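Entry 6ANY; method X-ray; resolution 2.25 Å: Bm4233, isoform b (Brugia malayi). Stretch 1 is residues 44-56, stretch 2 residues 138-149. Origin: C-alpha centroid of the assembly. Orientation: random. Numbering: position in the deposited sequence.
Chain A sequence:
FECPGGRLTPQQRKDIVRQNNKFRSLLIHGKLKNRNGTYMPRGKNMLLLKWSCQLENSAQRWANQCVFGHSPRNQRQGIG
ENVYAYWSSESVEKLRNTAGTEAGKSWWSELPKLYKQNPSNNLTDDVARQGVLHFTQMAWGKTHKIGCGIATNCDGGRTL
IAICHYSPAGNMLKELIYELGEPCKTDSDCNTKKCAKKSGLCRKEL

Stretch 1 44-56: KNMLLLKWSCQLE
Stretch 2, residues 138-149: MAWGKTHKIGCG

Two segments distant in sequence can be joined by a very short parallel β ladder with side chains packed around it; residues 44-56 and 138-149 of Bm4233 isoform b illustrate this. Lys-50 pairs with Lys-145 (CA to CA, 5.0 Å) and Trp-51 with Ile-146 (CA to CA, 5.1 Å), all in extended conformation (phi/psi of -115/146, -129/138, -71/132 and -142/142). As parallel pairing requires, the hydrogen bonds alternate in direction: Lys-50 N donates to His-144 O (2.9 Å), Ile-146 N to Lys-50 O (2.9 Å) and Ser-52 N to Ile-146 O (2.8 Å).

Ile-146 (chi1 and chi2 both t) loses the most surface. Its CB shares a sheet face with that of Trp-51, and its CG2 lies 4.2 Å from both Leu-49 CB and Trp-51 CE3. The CA-to-CB bond of Leu-49 (-64/136; chi1 m, chi2 t) points sideways, but the end of the side chain comes nearer, placing CD2 3.5 Å from Thr-143 O.

His-144 (-137/3; chi1 p, chi2 -83°) follows the type I turn from Trp-140 to Thr-143, which is closed by Thr-143 N to Trp-140 O at 3.1 Å. Leu-47 (chi1 m, chi2 t) brings CD1 to 3.8 Å from His-144 CB, while Leu-47 N donates to Gly-141 O at 3.2 Å.

The ring of Trp-51 (chi1 t, chi2 -95°) reaches past its ladder partner to cover Gly-147, whose CA sits 4.0 Å from the centroid of the Trp-51 six-membered ring, almost on its normal. Trp-51 NE1 donates to Glu-56 OE1 (2.9 Å). Ser-52 OG (chi1 t) caps the following helix by accepting from Leu-55 N (3.2 Å). The helix packs so tightly that an ideal CB on Gly-147 would lie 2.3 Å from Glu-56 N: glycine fits where a side chain would clash.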

# COMPACT_ATOMS: atom_id res chain seq x y z
N LYS A 44 10.44 -0.75 -13.61
CA LYS A 44 9.53 -0.86 -14.74
C LYS A 44 8.43 -1.81 -14.37
O LYS A 44 8.52 -2.54 -13.34
CB LYS A 44 10.23 -1.32 -16.01
CG LYS A 44 10.65 -2.78 -16.00
CD LYS A 44 11.41 -3.14 -17.25
CE LYS A 44 11.20 -4.60 -17.58
NZ LYS A 44 12.36 -5.06 -18.44
N ASN A 45 7.38 -1.76 -15.15
CA ASN A 45 6.17 -2.56 -14.89
C ASN A 45 5.57 -2.43 -13.46
O ASN A 45 5.00 -3.37 -12.93
CB ASN A 45 6.41 -4.02 -15.25
CG ASN A 45 6.51 -4.24 -16.75
OD1 ASN A 45 5.83 -3.61 -17.52
ND2 ASN A 45 7.39 -5.13 -17.14
N MET A 46 5.69 -1.27 -12.84
CA MET A 46 5.07 -1.05 -11.52
C MET A 46 3.62 -0.67 -11.83
O MET A 46 3.36 0.34 -12.45
CB MET A 46 5.81 0.05 -10.76
CG MET A 46 5.12 0.59 -9.52
SD MET A 46 5.41 -0.54 -8.14
CE MET A 46 7.03 -0.11 -7.68
N LEU A 47 2.68 -1.52 -11.40
CA LEU A 47 1.26 -1.31 -11.71
C LEU A 47 0.63 -0.13 -10.97
O LEU A 47 0.95 0.13 -9.80
CB LEU A 47 0.45 -2.59 -11.45
CG LEU A 47 0.88 -3.79 -12.30
CD1 LEU A 47 0.13 -5.07 -11.95
CD2 LEU A 47 0.80 -3.47 -13.82
N LEU A 48 -0.28 0.56 -11.66
CA LEU A 48 -1.02 1.64 -11.07
C LEU A 48 -2.18 1.07 -10.21
O LEU A 48 -3.07 0.36 -10.69
CB LEU A 48 -1.54 2.56 -12.15
CG LEU A 48 -2.05 3.94 -11.71
CD1 LEU A 48 -1.83 5.01 -12.76
CD2 LEU A 48 -3.53 3.91 -11.47
N LEU A 49 -2.15 1.36 -8.93
CA LEU A 49 -3.19 0.83 -8.01
C LEU A 49 -4.58 1.36 -8.33
O LEU A 49 -4.75 2.51 -8.62
CB LEU A 49 -2.85 1.09 -6.55
CG LEU A 49 -1.52 0.59 -6.05
CD1 LEU A 49 -1.36 0.96 -4.56
CD2 LEU A 49 -1.39 -0.91 -6.24
N LYS A 50 -5.57 0.47 -8.32
CA LYS A 50 -6.98 0.85 -8.49
C LYS A 50 -7.67 0.51 -7.16
O LYS A 50 -7.36 -0.50 -6.51
CB LYS A 50 -7.64 -0.01 -9.57
CG LYS A 50 -7.01 0.00 -10.97
CD LYS A 50 -7.22 1.34 -11.63
CE LYS A 50 -8.69 1.48 -11.98
NZ LYS A 50 -9.05 2.80 -12.57
N TRP A 51 -8.65 1.32 -6.80
CA TRP A 51 -9.50 1.06 -5.70
C TRP A 51 -10.44 -0.06 -5.98
O TRP A 51 -11.13 -0.07 -7.03
CB TRP A 51 -10.31 2.30 -5.31
CG TRP A 51 -10.97 2.15 -3.94
CD1 TRP A 51 -12.22 1.74 -3.72
CD2 TRP A 51 -10.38 2.34 -2.63
NE1 TRP A 51 -12.49 1.64 -2.37
CE2 TRP A 51 -11.39 2.06 -1.69
CE3 TRP A 51 -9.15 2.79 -2.17
CZ2 TRP A 51 -11.19 2.19 -0.32
CZ3 TRP A 51 -8.98 2.92 -0.79
CH2 TRP A 51 -10.00 2.61 0.10
N SER A 52 -10.53 -0.99 -5.01
CA SER A 52 -11.48 -2.12 -5.12
C SER A 52 -12.46 -2.09 -3.90
O SER A 52 -12.00 -2.14 -2.73
CB SER A 52 -10.70 -3.46 -5.15
OG SER A 52 -11.53 -4.56 -4.89
N CYS A 53 -13.75 -1.85 -4.17
CA CYS A 53 -14.83 -1.97 -3.21
C CYS A 53 -14.89 -3.34 -2.51
O CYS A 53 -15.17 -3.43 -1.29
CB CYS A 53 -16.18 -1.61 -3.83
SG CYS A 53 -16.20 0.05 -4.57
N GLN A 54 -14.62 -4.40 -3.24
CA GLN A 54 -14.55 -5.74 -2.68
C GLN A 54 -13.48 -5.80 -1.60
O GLN A 54 -13.72 -6.37 -0.56
CB GLN A 54 -14.29 -6.75 -3.79
CG GLN A 54 -14.01 -8.18 -3.36
CD GLN A 54 -14.32 -9.24 -4.44
OE1 GLN A 54 -14.67 -8.93 -5.63
NE2 GLN A 54 -14.29 -10.50 -4.02
N LEU A 55 -12.31 -5.22 -1.87
CA LEU A 55 -11.22 -5.18 -0.91
C LEU A 55 -11.56 -4.28 0.29
O LEU A 55 -11.24 -4.60 1.40
CB LEU A 55 -9.88 -4.80 -1.55
CG LEU A 55 -9.30 -5.80 -2.59
CD1 LEU A 55 -7.90 -5.38 -2.89
CD2 LEU A 55 -9.32 -7.19 -1.95
N GLU A 56 -12.19 -3.15 0.03
CA GLU A 56 -12.65 -2.29 1.08
C GLU A 56 -13.61 -3.00 1.94
O GLU A 56 -13.60 -2.77 3.13
CB GLU A 56 -13.29 -1.02 0.49
CG GLU A 56 -14.30 -0.34 1.39
CD GLU A 56 -14.66 1.06 0.92
OE1 GLU A 56 -14.47 1.45 -0.23
OE2 GLU A 56 -15.23 1.84 1.70
N MET A 138 3.09 -2.10 -0.18
CA MET A 138 2.68 -0.86 -0.83
C MET A 138 3.49 -0.67 -2.11
O MET A 138 3.03 -0.01 -3.03
CB MET A 138 2.94 0.41 0.05
CG MET A 138 2.07 0.55 1.27
SD MET A 138 2.37 2.04 2.17
CE MET A 138 1.77 3.35 1.07
N ALA A 139 4.73 -1.16 -2.11
CA ALA A 139 5.60 -1.05 -3.29
C ALA A 139 5.55 -2.21 -4.29
O ALA A 139 6.31 -2.19 -5.23
CB ALA A 139 7.00 -0.81 -2.83
N TRP A 140 4.70 -3.20 -4.09
CA TRP A 140 4.81 -4.47 -4.81
C TRP A 140 4.32 -4.26 -6.23
O TRP A 140 3.17 -3.92 -6.46
CB TRP A 140 3.99 -5.52 -4.11
CG TRP A 140 4.29 -6.88 -4.50
CD1 TRP A 140 3.57 -7.66 -5.33
CD2 TRP A 140 5.37 -7.67 -4.00
NE1 TRP A 140 4.16 -8.92 -5.42
CE2 TRP A 140 5.28 -8.94 -4.61
CE3 TRP A 140 6.44 -7.40 -3.15
CZ2 TRP A 140 6.25 -9.95 -4.42
CZ3 TRP A 140 7.37 -8.40 -2.90
CH2 TRP A 140 7.26 -9.69 -3.54
N GLY A 141 5.23 -4.37 -7.19
CA GLY A 141 4.90 -4.10 -8.59
C GLY A 141 3.75 -4.86 -9.15
O GLY A 141 2.91 -4.30 -9.84
N LYS A 142 3.68 -6.13 -8.81
CA LYS A 142 2.54 -6.93 -9.24
C LYS A 142 1.14 -6.62 -8.61
O LYS A 142 0.12 -6.96 -9.23
CB LYS A 142 2.84 -8.42 -9.13
CG LYS A 142 3.78 -8.94 -10.22
CD LYS A 142 4.21 -10.38 -9.86
CE LYS A 142 5.52 -10.83 -10.55
NZ LYS A 142 5.11 -11.36 -11.87
N THR A 143 1.10 -5.99 -7.45
CA THR A 143 -0.18 -5.65 -6.81
C THR A 143 -0.81 -4.53 -7.63
O THR A 143 -0.10 -3.63 -8.04
CB THR A 143 0.06 -5.17 -5.36
OG1 THR A 143 0.63 -6.24 -4.59
CG2 THR A 143 -1.23 -4.71 -4.73
N HIS A 144 -2.11 -4.61 -7.89
CA HIS A 144 -2.82 -3.56 -8.62
C HIS A 144 -4.16 -3.17 -8.06
O HIS A 144 -4.80 -2.28 -8.61
CB HIS A 144 -2.96 -3.88 -10.14
CG HIS A 144 -3.81 -5.06 -10.47
ND1 HIS A 144 -3.34 -6.36 -10.45
CD2 HIS A 144 -5.06 -5.12 -10.99
CE1 HIS A 144 -4.29 -7.17 -10.90
NE2 HIS A 144 -5.34 -6.44 -11.23
N LYS A 145 -4.55 -3.77 -6.94
CA LYS A 145 -5.85 -3.50 -6.31
C LYS A 145 -5.68 -3.17 -4.85
O LYS A 145 -4.91 -3.80 -4.15
CB LYS A 145 -6.77 -4.73 -6.43
CG LYS A 145 -7.03 -5.11 -7.88
CD LYS A 145 -8.12 -6.14 -8.06
CE LYS A 145 -7.55 -7.56 -8.12
NZ LYS A 145 -8.60 -8.58 -8.51
N ILE A 146 -6.41 -2.19 -4.37
CA ILE A 146 -6.29 -1.77 -2.96
C ILE A 146 -7.67 -1.42 -2.46
O ILE A 146 -8.45 -0.85 -3.18
CB ILE A 146 -5.31 -0.61 -2.77
CG1 ILE A 146 -5.15 -0.33 -1.27
CG2 ILE A 146 -5.75 0.65 -3.53
CD1 ILE A 146 -4.05 0.66 -0.96
N GLY A 147 -7.94 -1.76 -1.22
CA GLY A 147 -9.16 -1.35 -0.58
C GLY A 147 -8.90 -1.30 0.91
O GLY A 147 -8.17 -2.14 1.47
N CYS A 148 -9.52 -0.32 1.55
CA CYS A 148 -9.20 -0.00 2.94
C CYS A 148 -10.43 0.29 3.75
O CYS A 148 -11.48 0.71 3.23
CB CYS A 148 -8.26 1.18 3.09
SG CYS A 148 -6.73 1.12 2.11
N GLY A 149 -10.31 0.01 5.03
CA GLY A 149 -11.44 0.17 5.97
C GLY A 149 -10.95 0.92 7.18
O GLY A 149 -9.82 0.75 7.59
O HOH W 1 3.81 -5.90 -12.48